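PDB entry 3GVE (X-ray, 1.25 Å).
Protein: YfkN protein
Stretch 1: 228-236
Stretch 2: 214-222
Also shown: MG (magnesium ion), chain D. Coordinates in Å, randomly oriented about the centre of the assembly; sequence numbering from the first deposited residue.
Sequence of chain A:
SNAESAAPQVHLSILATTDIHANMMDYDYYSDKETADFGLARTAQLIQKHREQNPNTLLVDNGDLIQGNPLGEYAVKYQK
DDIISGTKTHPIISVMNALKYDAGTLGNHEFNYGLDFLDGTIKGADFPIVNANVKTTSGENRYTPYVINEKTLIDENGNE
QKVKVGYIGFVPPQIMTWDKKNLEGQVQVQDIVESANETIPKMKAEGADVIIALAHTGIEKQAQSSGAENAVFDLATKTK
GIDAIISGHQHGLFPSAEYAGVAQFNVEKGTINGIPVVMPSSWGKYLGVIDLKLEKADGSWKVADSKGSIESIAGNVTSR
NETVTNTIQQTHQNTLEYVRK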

# COMPACT_ATOMS: atom_id res chain seq x y z
N ALA A 228 7.52 22.99 -1.79
CA ALA A 228 7.78 21.67 -2.38
C ALA A 228 7.50 20.53 -1.40
O ALA A 228 7.83 20.60 -0.23
CB ALA A 228 9.19 21.59 -2.87
N GLU A 229 6.89 19.48 -1.93
CA GLU A 229 6.58 18.28 -1.17
C GLU A 229 7.83 17.49 -0.78
O GLU A 229 7.92 16.98 0.33
CB GLU A 229 5.64 17.39 -2.00
CG GLU A 229 5.18 16.11 -1.31
CD GLU A 229 4.15 15.32 -2.10
OE1 GLU A 229 3.54 15.89 -3.02
OE2 GLU A 229 3.94 14.14 -1.79
N ASN A 230 8.77 17.38 -1.73
CA ASN A 230 9.97 16.57 -1.59
C ASN A 230 11.21 17.46 -1.68
O ASN A 230 11.74 17.69 -2.74
CB ASN A 230 9.96 15.46 -2.66
CG ASN A 230 8.90 14.41 -2.36
OD1 ASN A 230 8.91 13.79 -1.32
ND2 ASN A 230 7.98 14.22 -3.29
N ALA A 231 11.63 17.95 -0.53
CA ALA A 231 12.51 19.09 -0.43
C ALA A 231 13.93 18.82 0.06
O ALA A 231 14.64 19.76 0.36
CB ALA A 231 11.86 20.17 0.48
N VAL A 232 14.34 17.56 0.15
CA VAL A 232 15.67 17.25 0.69
C VAL A 232 16.83 17.92 -0.07
O VAL A 232 17.77 18.40 0.52
CB VAL A 232 15.91 15.73 0.79
CG1 VAL A 232 17.40 15.45 1.08
CG2 VAL A 232 15.02 15.15 1.91
N PHE A 233 16.76 17.95 -1.40
CA PHE A 233 17.82 18.59 -2.17
C PHE A 233 17.96 20.06 -1.76
O PHE A 233 19.05 20.56 -1.63
CB PHE A 233 17.54 18.48 -3.67
CG PHE A 233 18.61 19.07 -4.54
CD1 PHE A 233 19.69 18.32 -4.97
CD2 PHE A 233 18.53 20.39 -4.94
CE1 PHE A 233 20.68 18.89 -5.79
CE2 PHE A 233 19.51 20.96 -5.76
CZ PHE A 233 20.57 20.20 -6.18
N ASP A 234 16.83 20.72 -1.58
CA ASP A 234 16.82 22.12 -1.17
C ASP A 234 17.28 22.34 0.27
O ASP A 234 17.98 23.29 0.56
CB ASP A 234 15.44 22.73 -1.45
CG ASP A 234 15.03 22.56 -2.90
OD1 ASP A 234 15.80 22.94 -3.79
OD2 ASP A 234 13.98 22.00 -3.14
N LEU A 235 16.89 21.45 1.18
CA LEU A 235 17.44 21.47 2.52
C LEU A 235 18.96 21.38 2.49
O LEU A 235 19.66 22.12 3.16
CB LEU A 235 16.90 20.31 3.33
CG LEU A 235 15.60 20.56 4.07
CD1 LEU A 235 15.17 19.24 4.72
CD2 LEU A 235 15.74 21.66 5.14
N ALA A 236 19.48 20.46 1.69
CA ALA A 236 20.92 20.23 1.66
C ALA A 236 21.69 21.40 1.04
O ALA A 236 22.82 21.64 1.41
CB ALA A 236 21.24 18.93 0.91
MG MG D . 4.68 10.46 4.11
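Stretch 2 (214-222) LAHTGIEKQ

Stretch 2 leaves the end of a strand at Leu214 and Ala215 and runs on from His216 as an extended, irregular loop, passing across the turn that leads into the helix of stretch 1. Thr217 lies by the start of the contact, Ala215 farther along, against Val232 and Leu235, and Gln222 beside Phe233; in register, Asn230 CA lies 4.3 Å from Gly218 CA and Val232 CA lies 5.1 Å from Ile219 CA. The backbones are thus close enough for main-chain groups to carry much of the contact.

Ala228 makes no contact, so the interface opens at Glu229, through its backbone. Thr217 OG1 donates to Glu229 O at 2.6 Å and accepts from Ala231 N at 2.8 Å, so one hydroxyl, with chi1 at t, uses both its hydrogen-bonding roles to brace the turn just ahead of the helix.

Asn230, between those two bonds, turns its side chain (chi1 m) to the backbone of Gly218, whose N reaches Asn230 OD1 at 2.9 Å. This closeness explains why glycine fits here: an ideal CB on Gly218 would lie 2.7 Å from Asn230 OD1, a clash. The amide end is also held, through water 2, which accepts from Asn230 ND2 at 2.9 Å and donates to Glu220 OE2 at 2.7 Å.

Ala231 occupies the N-cap position, but its methyl side chain cannot cap the helix by hydrogen bonding. Gly218 O accepts from Val232 N at 3.0 Å with a nearly straight 164° angle, so the neighboring loop satisfies an amide of the first helical turn. Water 1 serves the next one, accepting from Phe233 N at 2.9 Å and from Glu220 N at 2.9 Å while donating to Asn230 O at 2.8 Å.

Val232 points toward stretch 2 and fills the apolar space beside these polar links. Its CB lies 3.8 Å from Ile219 CG1, although the CA-to-CB bond of Ile219 points away, and its CG2 packs 3.8 Å from Thr217 CG2.

Phe233 lies against backbone: its CB is 3.4 Å from Glu220 O, and Lys221 O and Gln222 CA sit over one ring face, with Lys221 O 3.7 Å from Phe233 CE1. Lys221 and Gln222 direct their CA-to-CB bonds away, leaving the main chain to meet the ring.

Two residues farther along, Leu235 CD1 reaches Ala215 CB at 3.8 Å, bringing the helix against the end of the strand. The rule is economical: polar groups fix the helix start, and apolar side chains pack beside them.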

# COMPACT_ATOMS: atom_id res chain seq x y z
N LEU A 214 15.28 15.39 10.89
CA LEU A 214 14.32 14.34 10.62
C LEU A 214 13.35 14.93 9.59
O LEU A 214 12.33 15.51 9.91
CB LEU A 214 13.65 13.92 11.93
CG LEU A 214 14.65 13.58 13.06
CD1 LEU A 214 13.93 13.19 14.33
CD2 LEU A 214 15.64 12.49 12.67
N ALA A 215 13.75 14.80 8.33
CA ALA A 215 13.05 15.44 7.24
C ALA A 215 12.09 14.47 6.60
O ALA A 215 12.47 13.65 5.79
CB ALA A 215 14.07 15.95 6.22
N HIS A 216 10.82 14.57 6.98
CA HIS A 216 9.81 13.68 6.40
C HIS A 216 9.39 14.25 5.06
O HIS A 216 8.38 14.90 4.91
CB HIS A 216 8.57 13.41 7.28
CG HIS A 216 7.73 12.30 6.73
ND1 HIS A 216 7.97 10.98 7.04
CD2 HIS A 216 6.76 12.28 5.78
CE1 HIS A 216 7.16 10.20 6.34
NE2 HIS A 216 6.41 10.97 5.58
N THR A 217 10.25 13.96 4.09
CA THR A 217 10.17 14.55 2.76
C THR A 217 11.24 13.86 1.93
O THR A 217 12.25 13.46 2.45
CB THR A 217 10.36 16.10 2.84
OG1 THR A 217 10.15 16.69 1.55
CG2 THR A 217 11.75 16.48 3.37
N GLY A 218 10.98 13.72 0.64
CA GLY A 218 11.85 12.98 -0.24
C GLY A 218 12.80 13.86 -1.03
O GLY A 218 13.01 15.02 -0.73
N ILE A 219 13.35 13.26 -2.07
CA ILE A 219 14.48 13.77 -2.83
C ILE A 219 14.08 13.96 -4.28
O ILE A 219 13.50 13.06 -4.87
CB ILE A 219 15.68 12.77 -2.77
CG1 ILE A 219 16.18 12.59 -1.33
CG2 ILE A 219 16.79 13.19 -3.73
CD1 ILE A 219 17.01 11.33 -1.10
N GLU A 220 14.41 15.12 -4.83
CA GLU A 220 14.41 15.34 -6.26
C GLU A 220 15.83 15.71 -6.66
O GLU A 220 16.64 16.06 -5.83
CB GLU A 220 13.42 16.44 -6.67
CG GLU A 220 11.94 16.13 -6.32
CD GLU A 220 11.37 14.92 -7.07
OE1 GLU A 220 11.97 14.45 -8.04
OE2 GLU A 220 10.30 14.44 -6.69
N LYS A 221 16.13 15.57 -7.94
CA LYS A 221 17.49 15.72 -8.43
C LYS A 221 17.95 17.16 -8.66
O LYS A 221 19.13 17.40 -8.81
CB LYS A 221 17.67 14.95 -9.74
CG LYS A 221 17.63 13.43 -9.57
CD LYS A 221 17.62 12.80 -10.94
CE LYS A 221 17.78 11.31 -10.96
NZ LYS A 221 17.89 10.88 -12.40
N GLN A 222 17.01 18.10 -8.70
CA GLN A 222 17.32 19.50 -8.95
C GLN A 222 16.52 20.43 -8.03
O GLN A 222 15.56 19.99 -7.39
CB GLN A 222 17.03 19.84 -10.42
CG GLN A 222 18.00 19.16 -11.41
CD GLN A 222 17.45 17.86 -11.95
OE1 GLN A 222 16.28 17.57 -11.81
NE2 GLN A 222 18.32 17.06 -12.57
O HOH W 1 14.46 17.54 -3.15
O HOH W 2 8.05 15.71 -5.79
O HOH W 3 14.43 19.80 -4.79
O HOH W 4 4.82 8.57 2.59